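Local structure of Blr3880 protein (Bradyrhizobium japonicum, 2OOD) at residues L372-F378 against L441-M445; R206-G210 against Y255-Y259; I80-T85 against G119-F123. The protein probably catalyses the zinc-dependent hydrolytic deamination of guanine to xanthine and ammonia, a step of purine degradation. All coordinates share one frame; numbering follows the deposited sequence.

Contact 1 (L372-F378 against L441-M445)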
ATOM      1  N   LEU A 372      12.990   7.432  -2.343  1.00 30.22           N
ATOM      2  CA  LEU A 372      12.400   7.485  -3.672  1.00 30.56           C
ATOM      3  C   LEU A 372      11.670   8.796  -3.914  1.00 30.88           C
ATOM      4  O   LEU A 372      10.489   8.922  -3.620  1.00 31.98           O
ATOM      5  CB  LEU A 372      11.442   6.310  -3.878  1.00 28.22           C
ATOM      6  CG  LEU A 372      11.191   5.947  -5.343  1.00 27.54           C
ATOM      7  CD1 LEU A 372      12.492   5.463  -5.977  1.00 25.21           C
ATOM      8  CD2 LEU A 372      10.118   4.880  -5.434  1.00 26.46           C
ATOM      9  N   SER A 373      12.385   9.773  -4.453  1.00 32.99           N
ATOM     10  CA  SER A 373      11.796  11.078  -4.734  1.00 34.09           C
ATOM     11  C   SER A 373      10.845  10.951  -5.914  1.00 34.05           C
ATOM     12  O   SER A 373      10.839   9.928  -6.605  1.00 33.88           O
ATOM     13  CB  SER A 373      12.892  12.090  -5.075  1.00 33.72           C
ATOM     14  OG  SER A 373      13.605  11.702  -6.237  1.00 33.89           O
ATOM     15  N   PRO A 374      10.010  11.978  -6.153  1.00 34.02           N
ATOM     16  CA  PRO A 374       9.098  11.878  -7.290  1.00 33.24           C
ATOM     17  C   PRO A 374       9.916  11.813  -8.575  1.00 33.70           C
ATOM     18  O   PRO A 374       9.463  11.272  -9.577  1.00 33.45           O
ATOM     19  CB  PRO A 374       8.255  13.144  -7.169  1.00 32.60           C
ATOM     20  CG  PRO A 374       9.156  14.092  -6.480  1.00 32.77           C
ATOM     21  CD  PRO A 374       9.782  13.229  -5.417  1.00 33.55           C
ATOM     22  N   TYR A 375      11.136  12.344  -8.529  1.00 32.91           N
ATOM     23  CA  TYR A 375      12.028  12.320  -9.684  1.00 32.74           C
ATOM     24  C   TYR A 375      12.533  10.914  -9.950  1.00 32.66           C
ATOM     25  O   TYR A 375      12.488  10.435 -11.081  1.00 33.79           O
ATOM     26  CB  TYR A 375      13.221  13.241  -9.454  1.00 33.64           C
ATOM     27  CG  TYR A 375      12.863  14.704  -9.438  1.00 34.22           C
ATOM     28  CD1 TYR A 375      12.694  15.416 -10.616  1.00 33.80           C
ATOM     29  CD2 TYR A 375      12.697  15.377  -8.241  1.00 34.26           C
ATOM     30  CE1 TYR A 375      12.373  16.767 -10.599  1.00 34.30           C
ATOM     31  CE2 TYR A 375      12.374  16.724  -8.212  1.00 34.74           C
ATOM     32  CZ  TYR A 375      12.215  17.417  -9.391  1.00 34.94           C
ATOM     33  OH  TYR A 375      11.910  18.763  -9.341  1.00 35.98           O
ATOM     34  N   ARG A 376      13.022  10.261  -8.901  1.00 32.71           N
ATOM     35  CA  ARG A 376      13.547   8.905  -9.000  1.00 32.13           C
ATOM     36  C   ARG A 376      12.454   7.878  -9.286  1.00 31.87           C
ATOM     37  O   ARG A 376      12.635   6.963 -10.090  1.00 30.77           O
ATOM     38  CB  ARG A 376      14.266   8.531  -7.700  1.00 33.46           C
ATOM     39  CG  ARG A 376      15.561   9.282  -7.446  1.00 35.61           C
ATOM     40  CD  ARG A 376      16.085   9.020  -6.045  1.00 36.78           C
ATOM     41  NE  ARG A 376      17.427   9.563  -5.853  1.00 40.02           N
ATOM     42  CZ  ARG A 376      18.082   9.550  -4.695  1.00 40.04           C
ATOM     43  NH1 ARG A 376      17.515   9.023  -3.624  1.00 40.66           N
ATOM     44  NH2 ARG A 376      19.305  10.055  -4.608  1.00 40.08           N
ATOM     45  N   GLY A 377      11.318   8.037  -8.615  1.00 32.00           N
ATOM     46  CA  GLY A 377      10.218   7.109  -8.799  1.00 32.95           C
ATOM     47  C   GLY A 377       9.622   7.125 -10.189  1.00 34.03           C
ATOM     48  O   GLY A 377       9.391   6.076 -10.785  1.00 34.74           O
ATOM     49  N   PHE A 378       9.364   8.316 -10.711  1.00 35.02           N
ATOM     50  CA  PHE A 378       8.786   8.443 -12.037  1.00 35.28           C
ATOM     51  C   PHE A 378       9.751   8.219 -13.182  1.00 35.75           C
ATOM     52  O   PHE A 378       9.327   7.950 -14.304  1.00 36.10           O
ATOM     53  CB  PHE A 378       8.081   9.781 -12.160  1.00 32.98           C
ATOM     54  CG  PHE A 378       6.683   9.730 -11.663  1.00 33.35           C
ATOM     55  CD1 PHE A 378       5.710   9.053 -12.394  1.00 32.04           C
ATOM     56  CD2 PHE A 378       6.342  10.267 -10.426  1.00 32.67           C
ATOM     57  CE1 PHE A 378       4.423   8.911 -11.904  1.00 30.69           C
ATOM     58  CE2 PHE A 378       5.049  10.127  -9.926  1.00 31.44           C
ATOM     59  CZ  PHE A 378       4.093   9.444 -10.668  1.00 30.89           C
ATOM     60  N   LEU A 441       3.406  15.112  -8.239  1.00 33.84           N
ATOM     61  CA  LEU A 441       3.591  13.738  -8.677  1.00 32.43           C
ATOM     62  C   LEU A 441       3.885  12.863  -7.462  1.00 32.94           C
ATOM     63  O   LEU A 441       3.523  11.689  -7.432  1.00 33.20           O
ATOM     64  CB  LEU A 441       4.731  13.642  -9.694  1.00 30.26           C
ATOM     65  CG  LEU A 441       4.444  14.160 -11.106  1.00 29.97           C
ATOM     66  CD1 LEU A 441       5.707  14.098 -11.933  1.00 28.25           C
ATOM     67  CD2 LEU A 441       3.348  13.335 -11.754  1.00 27.93           C
ATOM     68  N   PHE A 442       4.538  13.429  -6.454  1.00 32.60           N
ATOM     69  CA  PHE A 442       4.812  12.655  -5.260  1.00 32.87           C
ATOM     70  C   PHE A 442       3.491  12.422  -4.536  1.00 34.02           C
ATOM     71  O   PHE A 442       3.313  11.411  -3.862  1.00 34.67           O
ATOM     72  CB  PHE A 442       5.775  13.381  -4.321  1.00 32.09           C
ATOM     73  CG  PHE A 442       6.280  12.514  -3.198  1.00 32.04           C
ATOM     74  CD1 PHE A 442       7.197  11.488  -3.448  1.00 31.48           C
ATOM     75  CD2 PHE A 442       5.799  12.669  -1.903  1.00 30.38           C
ATOM     76  CE1 PHE A 442       7.620  10.633  -2.420  1.00 29.55           C
ATOM     77  CE2 PHE A 442       6.221  11.813  -0.874  1.00 28.50           C
ATOM     78  CZ  PHE A 442       7.127  10.800  -1.141  1.00 28.74           C
ATOM     79  N   ALA A 443       2.566  13.367  -4.662  1.00 33.43           N
ATOM     80  CA  ALA A 443       1.268  13.223  -4.026  1.00 32.41           C
ATOM     81  C   ALA A 443       0.454  12.185  -4.798  1.00 33.31           C
ATOM     82  O   ALA A 443      -0.393  11.506  -4.226  1.00 35.22           O
ATOM     83  CB  ALA A 443       0.547  14.551  -4.005  1.00 32.72           C
ATOM     84  N   VAL A 444       0.700  12.068  -6.101  1.00 32.45           N
ATOM     85  CA  VAL A 444      -0.003  11.081  -6.909  1.00 32.24           C
ATOM     86  C   VAL A 444       0.407   9.703  -6.403  1.00 34.62           C
ATOM     87  O   VAL A 444      -0.436   8.843  -6.161  1.00 34.05           O
ATOM     88  CB  VAL A 444       0.370  11.197  -8.394  1.00 30.66           C
ATOM     89  CG1 VAL A 444      -0.014   9.934  -9.124  1.00 27.90           C
ATOM     90  CG2 VAL A 444      -0.341  12.379  -9.008  1.00 28.03           C
HETATM   91  N   MSE A 445       1.717   9.520  -6.238  1.00 36.67           N
HETATM   92  CA  MSE A 445       2.313   8.275  -5.750  1.00 38.26           C
HETATM   93  C   MSE A 445       1.827   7.841  -4.370  1.00 37.97           C
HETATM   94  O   MSE A 445       1.335   6.727  -4.192  1.00 37.32           O
HETATM   95  CB  MSE A 445       3.832   8.413  -5.625  1.00 41.24           C
HETATM   96  CG  MSE A 445       4.656   8.353  -6.883  1.00 47.31           C
HETATM   97 SE   MSE A 445       6.521   8.758  -6.390  1.00 50.23          SE
HETATM   98  CE  MSE A 445       7.390   8.429  -8.106  1.00 55.74           C
TER

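Contact 2 (R206-G210 against Y255-Y259). With GUN (guanine), chain C.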
ATOM      1  N   ARG A 206      10.988 -19.929 -16.271  1.00 33.84           N
ATOM      2  CA  ARG A 206      10.349 -19.361 -15.094  1.00 35.34           C
ATOM      3  C   ARG A 206      11.308 -19.013 -13.961  1.00 37.31           C
ATOM      4  O   ARG A 206      11.414 -17.846 -13.574  1.00 36.88           O
ATOM      5  CB  ARG A 206       9.256 -20.291 -14.594  1.00 35.34           C
ATOM      6  CG  ARG A 206       8.352 -19.645 -13.584  1.00 33.40           C
ATOM      7  CD  ARG A 206       6.961 -20.158 -13.762  1.00 33.15           C
ATOM      8  NE  ARG A 206       6.040 -19.545 -12.817  1.00 34.77           N
ATOM      9  CZ  ARG A 206       4.720 -19.643 -12.898  1.00 35.73           C
ATOM     10  NH1 ARG A 206       4.161 -20.329 -13.887  1.00 36.35           N
ATOM     11  NH2 ARG A 206       3.960 -19.058 -11.989  1.00 36.42           N
ATOM     12  N   PHE A 207      11.996 -20.013 -13.418  1.00 37.86           N
ATOM     13  CA  PHE A 207      12.957 -19.767 -12.351  1.00 38.21           C
ATOM     14  C   PHE A 207      13.772 -21.023 -12.064  1.00 38.78           C
ATOM     15  O   PHE A 207      13.255 -22.141 -12.121  1.00 39.09           O
ATOM     16  CB  PHE A 207      12.244 -19.243 -11.092  1.00 38.75           C
ATOM     17  CG  PHE A 207      11.400 -20.264 -10.391  1.00 38.88           C
ATOM     18  CD1 PHE A 207      10.514 -21.073 -11.099  1.00 38.44           C
ATOM     19  CD2 PHE A 207      11.471 -20.398  -9.005  1.00 39.72           C
ATOM     20  CE1 PHE A 207       9.712 -22.012 -10.437  1.00 38.99           C
ATOM     21  CE2 PHE A 207      10.665 -21.340  -8.331  1.00 39.85           C
ATOM     22  CZ  PHE A 207       9.789 -22.142  -9.052  1.00 38.98           C
ATOM     23  N   ALA A 208      15.056 -20.824 -11.773  1.00 39.22           N
ATOM     24  CA  ALA A 208      15.987 -21.918 -11.520  1.00 38.95           C
ATOM     25  C   ALA A 208      15.385 -23.049 -10.713  1.00 38.76           C
ATOM     26  O   ALA A 208      15.526 -24.219 -11.070  1.00 38.48           O
ATOM     27  CB  ALA A 208      17.245 -21.392 -10.833  1.00 38.97           C
ATOM     28  N   PHE A 209      14.704 -22.707  -9.629  1.00 39.11           N
ATOM     29  CA  PHE A 209      14.106 -23.735  -8.787  1.00 40.20           C
ATOM     30  C   PHE A 209      13.197 -24.693  -9.549  1.00 39.00           C
ATOM     31  O   PHE A 209      13.050 -25.850  -9.160  1.00 38.95           O
ATOM     32  CB  PHE A 209      13.315 -23.093  -7.652  1.00 40.89           C
ATOM     33  CG  PHE A 209      12.760 -24.084  -6.672  1.00 43.04           C
ATOM     34  CD1 PHE A 209      13.613 -24.893  -5.927  1.00 44.28           C
ATOM     35  CD2 PHE A 209      11.386 -24.195  -6.470  1.00 44.45           C
ATOM     36  CE1 PHE A 209      13.106 -25.804  -4.990  1.00 45.62           C
ATOM     37  CE2 PHE A 209      10.865 -25.106  -5.532  1.00 45.91           C
ATOM     38  CZ  PHE A 209      11.729 -25.908  -4.791  1.00 45.88           C
ATOM     39  N   GLY A 210      12.581 -24.205 -10.621  1.00 38.15           N
ATOM     40  CA  GLY A 210      11.693 -25.045 -11.404  1.00 37.92           C
ATOM     41  C   GLY A 210      12.226 -25.320 -12.799  1.00 39.11           C
ATOM     42  O   GLY A 210      11.449 -25.584 -13.720  1.00 38.09           O
ATOM     43  N   TYR A 255      22.672 -17.968  -6.827  1.00 40.36           N
ATOM     44  CA  TYR A 255      21.527 -17.999  -7.723  1.00 39.29           C
ATOM     45  C   TYR A 255      21.863 -17.450  -9.114  1.00 39.81           C
ATOM     46  O   TYR A 255      21.507 -18.057 -10.130  1.00 38.82           O
ATOM     47  CB  TYR A 255      20.367 -17.224  -7.094  1.00 40.84           C
ATOM     48  CG  TYR A 255      18.993 -17.703  -7.519  1.00 42.11           C
ATOM     49  CD1 TYR A 255      17.969 -17.838  -6.589  1.00 42.68           C
ATOM     50  CD2 TYR A 255      18.706 -17.988  -8.850  1.00 42.38           C
ATOM     51  CE1 TYR A 255      16.689 -18.241  -6.972  1.00 43.31           C
ATOM     52  CE2 TYR A 255      17.430 -18.390  -9.246  1.00 42.98           C
ATOM     53  CZ  TYR A 255      16.424 -18.511  -8.305  1.00 43.45           C
ATOM     54  OH  TYR A 255      15.147 -18.872  -8.699  1.00 44.03           O
ATOM     55  N   LEU A 256      22.545 -16.309  -9.167  1.00 38.77           N
ATOM     56  CA  LEU A 256      22.918 -15.725 -10.452  1.00 38.23           C
ATOM     57  C   LEU A 256      23.861 -16.670 -11.199  1.00 39.29           C
ATOM     58  O   LEU A 256      23.873 -16.704 -12.426  1.00 39.62           O
ATOM     59  CB  LEU A 256      23.603 -14.372 -10.239  1.00 37.54           C
ATOM     60  CG  LEU A 256      24.074 -13.601 -11.476  1.00 36.49           C
ATOM     61  CD1 LEU A 256      22.897 -13.261 -12.357  1.00 36.09           C
ATOM     62  CD2 LEU A 256      24.770 -12.332 -11.051  1.00 35.50           C
ATOM     63  N   GLY A 257      24.644 -17.438 -10.451  1.00 40.40           N
ATOM     64  CA  GLY A 257      25.587 -18.362 -11.057  1.00 40.35           C
ATOM     65  C   GLY A 257      24.921 -19.425 -11.907  1.00 41.46           C
ATOM     66  O   GLY A 257      25.491 -19.882 -12.901  1.00 42.44           O
ATOM     67  N   VAL A 258      23.714 -19.826 -11.517  1.00 40.97           N
ATOM     68  CA  VAL A 258      22.979 -20.835 -12.260  1.00 39.60           C
ATOM     69  C   VAL A 258      22.699 -20.359 -13.682  1.00 40.61           C
ATOM     70  O   VAL A 258      22.871 -21.113 -14.637  1.00 41.53           O
ATOM     71  CB  VAL A 258      21.640 -21.157 -11.583  1.00 40.14           C
ATOM     72  CG1 VAL A 258      20.894 -22.221 -12.386  1.00 38.85           C
ATOM     73  CG2 VAL A 258      21.880 -21.621 -10.157  1.00 39.66           C
ATOM     74  N   TYR A 259      22.268 -19.106 -13.818  1.00 40.64           N
ATOM     75  CA  TYR A 259      21.961 -18.542 -15.129  1.00 40.22           C
ATOM     76  C   TYR A 259      23.198 -18.225 -15.954  1.00 40.97           C
ATOM     77  O   TYR A 259      23.132 -18.245 -17.180  1.00 41.71           O
ATOM     78  CB  TYR A 259      21.115 -17.273 -14.994  1.00 38.56           C
ATOM     79  CG  TYR A 259      19.778 -17.509 -14.341  1.00 36.08           C
ATOM     80  CD1 TYR A 259      18.898 -18.458 -14.838  1.00 35.05           C
ATOM     81  CD2 TYR A 259      19.404 -16.806 -13.209  1.00 35.04           C
ATOM     82  CE1 TYR A 259      17.683 -18.704 -14.217  1.00 33.89           C
ATOM     83  CE2 TYR A 259      18.193 -17.042 -12.582  1.00 33.40           C
ATOM     84  CZ  TYR A 259      17.339 -17.993 -13.088  1.00 33.91           C
ATOM     85  OH  TYR A 259      16.142 -18.248 -12.448  1.00 34.73           O
TER
HETATM   86  N9  GUN C 600       8.879 -17.625  -9.944  1.00 63.26           N
HETATM   87  C8  GUN C 600       8.826 -18.740  -9.175  1.00 63.96           C
HETATM   88  N7  GUN C 600       8.217 -18.496  -8.051  1.00 64.25           N
HETATM   89  C5  GUN C 600       7.824 -17.203  -8.021  1.00 63.49           C
HETATM   90  C6  GUN C 600       7.131 -16.381  -7.074  1.00 62.71           C
HETATM   91  O6  GUN C 600       6.729 -16.833  -5.995  1.00 62.78           O
HETATM   92  N1  GUN C 600       6.903 -15.049  -7.413  1.00 60.92           N
HETATM   93  C2  GUN C 600       7.341 -14.534  -8.624  1.00 59.16           C
HETATM   94  N2  GUN C 600       7.092 -13.208  -8.942  1.00 54.36           N
HETATM   95  N3  GUN C 600       7.983 -15.285  -9.501  1.00 60.63           N
HETATM   96  C4  GUN C 600       8.250 -16.607  -9.243  1.00 63.12           C

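Contact 3 (I80-T85 against G119-F123). With ZN (zinc ion), chain B; GUN (guanine), chain C.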
ATOM      1  N   ILE A  80       5.058  -8.828 -14.902  1.00 31.84           N
ATOM      2  CA  ILE A  80       3.686  -9.236 -14.555  1.00 33.39           C
ATOM      3  C   ILE A  80       3.480 -10.666 -15.007  1.00 33.36           C
ATOM      4  O   ILE A  80       4.198 -11.160 -15.866  1.00 33.46           O
ATOM      5  CB  ILE A  80       2.563  -8.403 -15.242  1.00 34.42           C
ATOM      6  CG1 ILE A  80       3.161  -7.352 -16.163  1.00 37.20           C
ATOM      7  CG2 ILE A  80       1.639  -7.790 -14.204  1.00 33.71           C
ATOM      8  CD1 ILE A  80       3.741  -7.934 -17.418  1.00 40.63           C
ATOM      9  N   HIS A  81       2.490 -11.326 -14.423  1.00 34.28           N
ATOM     10  CA  HIS A  81       2.152 -12.703 -14.761  1.00 34.25           C
ATOM     11  C   HIS A  81       0.735 -12.688 -15.325  1.00 34.29           C
ATOM     12  O   HIS A  81      -0.235 -12.629 -14.572  1.00 34.45           O
ATOM     13  CB  HIS A  81       2.198 -13.587 -13.509  1.00 34.07           C
ATOM     14  CG  HIS A  81       3.580 -13.908 -13.028  1.00 36.05           C
ATOM     15  ND1 HIS A  81       4.302 -14.979 -13.502  1.00 36.43           N
ATOM     16  CD2 HIS A  81       4.353 -13.324 -12.082  1.00 36.34           C
ATOM     17  CE1 HIS A  81       5.459 -15.044 -12.867  1.00 36.49           C
ATOM     18  NE2 HIS A  81       5.516 -14.052 -11.999  1.00 36.21           N
ATOM     19  N   LEU A  82       0.624 -12.737 -16.646  1.00 34.80           N
ATOM     20  CA  LEU A  82      -0.673 -12.728 -17.320  1.00 34.94           C
ATOM     21  C   LEU A  82      -1.716 -13.686 -16.736  1.00 35.29           C
ATOM     22  O   LEU A  82      -2.834 -13.276 -16.416  1.00 35.59           O
ATOM     23  CB  LEU A  82      -0.490 -13.032 -18.812  1.00 35.48           C
ATOM     24  CG  LEU A  82      -1.679 -13.674 -19.538  1.00 36.28           C
ATOM     25  CD1 LEU A  82      -2.857 -12.721 -19.569  1.00 36.66           C
ATOM     26  CD2 LEU A  82      -1.262 -14.056 -20.945  1.00 36.36           C
ATOM     27  N   PRO A  83      -1.366 -14.975 -16.593  1.00 34.30           N
ATOM     28  CA  PRO A  83      -2.311 -15.952 -16.053  1.00 35.06           C
ATOM     29  C   PRO A  83      -2.663 -15.796 -14.575  1.00 35.93           C
ATOM     30  O   PRO A  83      -3.427 -16.592 -14.037  1.00 36.71           O
ATOM     31  CB  PRO A  83      -1.636 -17.284 -16.360  1.00 33.93           C
ATOM     32  CG  PRO A  83      -0.199 -16.947 -16.214  1.00 34.46           C
ATOM     33  CD  PRO A  83      -0.079 -15.618 -16.913  1.00 34.08           C
ATOM     34  N   GLN A  84      -2.120 -14.777 -13.919  1.00 36.46           N
ATOM     35  CA  GLN A  84      -2.419 -14.566 -12.510  1.00 37.49           C
ATOM     36  C   GLN A  84      -3.369 -13.388 -12.291  1.00 39.13           C
ATOM     37  O   GLN A  84      -3.681 -13.019 -11.151  1.00 40.12           O
ATOM     38  CB  GLN A  84      -1.124 -14.361 -11.737  1.00 36.21           C
ATOM     39  CG  GLN A  84      -0.319 -15.633 -11.602  1.00 35.92           C
ATOM     40  CD  GLN A  84       1.045 -15.396 -11.001  1.00 35.71           C
ATOM     41  OE1 GLN A  84       1.201 -14.562 -10.118  1.00 35.80           O
ATOM     42  NE2 GLN A  84       2.041 -16.137 -11.466  1.00 35.70           N
ATOM     43  N   THR A  85      -3.840 -12.821 -13.400  1.00 37.53           N
ATOM     44  CA  THR A  85      -4.758 -11.687 -13.402  1.00 37.29           C
ATOM     45  C   THR A  85      -5.955 -11.835 -12.468  1.00 36.59           C
ATOM     46  O   THR A  85      -6.424 -10.859 -11.890  1.00 37.43           O
ATOM     47  CB  THR A  85      -5.315 -11.443 -14.826  1.00 36.99           C
ATOM     48  OG1 THR A  85      -4.243 -11.094 -15.709  1.00 36.45           O
ATOM     49  CG2 THR A  85      -6.355 -10.336 -14.821  1.00 35.51           C
ATOM     50  N   GLY A 119      -8.793 -13.833 -20.335  1.00 38.11           N
ATOM     51  CA  GLY A 119      -7.821 -13.340 -19.379  1.00 35.65           C
ATOM     52  C   GLY A 119      -6.970 -12.267 -20.027  1.00 34.84           C
ATOM     53  O   GLY A 119      -6.776 -11.195 -19.461  1.00 35.77           O
ATOM     54  N   VAL A 120      -6.466 -12.549 -21.224  1.00 33.92           N
ATOM     55  CA  VAL A 120      -5.640 -11.590 -21.944  1.00 33.14           C
ATOM     56  C   VAL A 120      -6.364 -10.266 -22.115  1.00 34.53           C
ATOM     57  O   VAL A 120      -5.756  -9.201 -22.053  1.00 35.75           O
ATOM     58  CB  VAL A 120      -5.262 -12.108 -23.341  1.00 31.74           C
ATOM     59  CG1 VAL A 120      -4.618 -10.991 -24.145  1.00 29.23           C
ATOM     60  CG2 VAL A 120      -4.319 -13.293 -23.217  1.00 28.15           C
ATOM     61  N   LYS A 121      -7.670 -10.341 -22.333  1.00 36.03           N
ATOM     62  CA  LYS A 121      -8.489  -9.154 -22.513  1.00 37.14           C
ATOM     63  C   LYS A 121      -8.542  -8.359 -21.209  1.00 37.58           C
ATOM     64  O   LYS A 121      -8.298  -7.153 -21.192  1.00 38.05           O
ATOM     65  CB  LYS A 121      -9.901  -9.564 -22.927  1.00 39.09           C
ATOM     66  CG  LYS A 121     -10.842  -8.399 -23.182  1.00 42.47           C
ATOM     67  CD  LYS A 121     -12.279  -8.779 -22.835  1.00 44.58           C
ATOM     68  CE  LYS A 121     -13.251  -7.646 -23.148  1.00 45.85           C
ATOM     69  NZ  LYS A 121     -12.836  -6.338 -22.549  1.00 46.18           N
ATOM     70  N   ARG A 122      -8.858  -9.044 -20.117  1.00 36.47           N
ATOM     71  CA  ARG A 122      -8.944  -8.396 -18.811  1.00 35.81           C
ATOM     72  C   ARG A 122      -7.582  -7.929 -18.314  1.00 35.92           C
ATOM     73  O   ARG A 122      -7.474  -6.905 -17.636  1.00 35.72           O
ATOM     74  CB  ARG A 122      -9.566  -9.356 -17.803  1.00 34.99           C
ATOM     75  CG  ARG A 122     -11.023  -9.629 -18.074  1.00 34.17           C
ATOM     76  CD  ARG A 122     -11.474 -10.852 -17.340  1.00 35.47           C
ATOM     77  NE  ARG A 122     -12.907 -11.075 -17.484  1.00 37.92           N
ATOM     78  CZ  ARG A 122     -13.848 -10.276 -16.985  1.00 38.80           C
ATOM     79  NH1 ARG A 122     -13.513  -9.186 -16.304  1.00 39.19           N
ATOM     80  NH2 ARG A 122     -15.130 -10.579 -17.158  1.00 38.94           N
ATOM     81  N   PHE A 123      -6.548  -8.686 -18.660  1.00 34.29           N
ATOM     82  CA  PHE A 123      -5.186  -8.356 -18.276  1.00 33.63           C
ATOM     83  C   PHE A 123      -4.794  -7.007 -18.880  1.00 34.17           C
ATOM     84  O   PHE A 123      -4.345  -6.112 -18.169  1.00 34.90           O
ATOM     85  CB  PHE A 123      -4.252  -9.459 -18.777  1.00 32.40           C
ATOM     86  CG  PHE A 123      -2.795  -9.189 -18.552  1.00 30.73           C
ATOM     87  CD1 PHE A 123      -2.245  -9.265 -17.280  1.00 30.04           C
ATOM     88  CD2 PHE A 123      -1.959  -8.896 -19.624  1.00 30.13           C
ATOM     89  CE1 PHE A 123      -0.881  -9.057 -17.079  1.00 29.42           C
ATOM     90  CE2 PHE A 123      -0.594  -8.685 -19.436  1.00 30.34           C
ATOM     91  CZ  PHE A 123      -0.057  -8.768 -18.159  1.00 29.75           C
TER
HETATM   92 ZN    ZN B 500       7.112 -13.072 -10.984  1.00 33.03          ZN
HETATM   93  N9  GUN C 600       8.879 -17.625  -9.944  1.00 63.26           N
HETATM   94  C8  GUN C 600       8.826 -18.740  -9.175  1.00 63.96           C
HETATM   95  N7  GUN C 600       8.217 -18.496  -8.051  1.00 64.25           N
HETATM   96  C5  GUN C 600       7.824 -17.203  -8.021  1.00 63.49           C
HETATM   97  C6  GUN C 600       7.131 -16.381  -7.074  1.00 62.71           C
HETATM   98  O6  GUN C 600       6.729 -16.833  -5.995  1.00 62.78           O
HETATM   99  N1  GUN C 600       6.903 -15.049  -7.413  1.00 60.92           N
HETATM  100  C2  GUN C 600       7.341 -14.534  -8.624  1.00 59.16           C
HETATM  101  N2  GUN C 600       7.092 -13.208  -8.942  1.00 54.36           N
HETATM  102  N3  GUN C 600       7.983 -15.285  -9.501  1.00 60.63           N
HETATM  103  C4  GUN C 600       8.250 -16.607  -9.243  1.00 63.12           C
HETATM  104  O   HOH W   1       4.994 -12.937  -9.565  1.00 45.49           O

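Contact 1 (L372-F378 against L441-M445)
P374 and F442 bring their CA atoms to 4.8 Å where helix segments 374-378 and 441-445 cross at 61°, their axes 9.7 Å apart. P374 CB packs 3.8 Å from F442 CB. F442 holds its CG anti to the backbone N (chi1 -169°), which carries the ring past the proline to the preceding loop. There the carbonyl O of L372 meets the ring edge, 3.5 Å from F442 CE1. One turn further on, F378 points into helix 434-447. L441 CD2 lies over one face of its ring, displaced to the rim, while V444 CG1 sits at the edge. L441 O lies in the ring plane, 3.3 Å from F378 CE2. Selenomethionine M445 reaches across with an extended chain and makes an oblique Met-aromatic contact, SE 5.0 Å from the F378 ring centroid. S373 N-caps helix 374-380: its OG accepts from R376 N and also bonds E26. Y343 of the same chain and Y91 of the second subunit each meet the F442 ring edge-to-face. Away from the active site, helix 335-352 packs on M445 through L339 and strand 11-15 on F378 through F15. The helices meet through apolar side chains, aromatic rings and a polarisable selenium, so dispersion and fit probably dominate.

Contact 2 (R206-G210 against Y255-Y259)
The F207 ring lies between the ligand and its own loop: guanine C8 stands 3.0 Å above the centre of one face, the base arriving end-on, while G210 N and F209 C lie over the rim of the opposite face. F207 CE2 lies at the edge of the F209 ring, in its plane. A chi1 of 70° turns F207 away from the tyrosines and toward guanine. On the other side of the loop, A208 CB sits among Y255, V258 and Y259, oblique to the Y255 ring and 3.4 Å from Y255 CE2. A208 N donates to Y259 OH at 2.9 Å, with an N-H...O angle of 155°. The same hydroxyl bonds the carbonyl O of H234 and T233 OG1, so one buried tyrosine oxygen ties the pocket loop to the strand bearing a zinc ligand. R206 O also bonds H234 ND1, a second-shell bond that, with the zinc on NE2, probably holds the imidazole in its rotation. The loop follows strand 199-205, beside strand 230-234, with helix 239-248 packing on A208 and bonding Y255 OH through E241, and helix 95-107 packing on R206 and F209.

Contact 3 (I80-T85 against G119-F123)
F123 swings its CG anti to the backbone N (chi1 175°), sending the ring from helix 113-129 into the bend formed by I80, L82 and T85. A T85 chi1 of -63° sets OG1 beside its own backbone N and turns it back to the L82 carbonyl. The bond from T85 OG1 to L82 O is 2.7 Å long, in the carbonyl plane on a lone pair, at a C=O...O angle of 144°. L82 O also accepts from T85 N, so two donors of one residue hold the turn after the strand. Around the F123 ring, L82 CA makes a CH-pi contact over one face, 4.0 Å from the centroid and nearer the rim. I80 CB approaches in the ring plane, 3.9 Å from F123 CZ, and T85 OG1 is also at the edge. L82 CD1 rests 3.6 Å from F123 CB and also lies on V120, whose CG2 is 3.9 Å from L82 CD2. H81 points the other way, into the active site, where its NE2 binds zinc at 2.1 Å. H79, H234 and D326 complete the protein ligands; guanine N2 also binds the metal, and a water oxygen lies at a longer 2.5 Å from the zinc. Q84 NE2, bonded to E107, lies 3.0 Å above the plane of the H81 ring. H79 and H81 form the His-X-His pair of amidohydrolases at the end of the first barrel strand, with I80 between them facing the outer helix. Strand 70-81 pairs with strand 132-138, from which F138 stacks on H81. Helix 143-156 packs through L149 against L82 and V120, while R122, salt-bridged to E118, makes a cation-pi contact with W420 of the second subunit.

Overall arrangement
Contacts 2 and 3 both reach the guanine site from different strand ends of the barrel. Their centres are 24 Å apart, yet they touch where R206 NH2 packs 3.5 Å from Q84 NE2, and E107 binds both side chains. Contact 3 supplies a zinc ligand, whereas contact 2 supplies an aromatic wall of the pocket, F207, whose side chain stands about 8 Å from the zinc. Contact 1 is remote from this site: its centre lies 27 Å from that of contact 3 and 33 Å from that of contact 2, on the opposite side of the chain's centre from the latter. It shares with contact 3 a link to the second subunit, although their nearest atoms are about 16 Å apart.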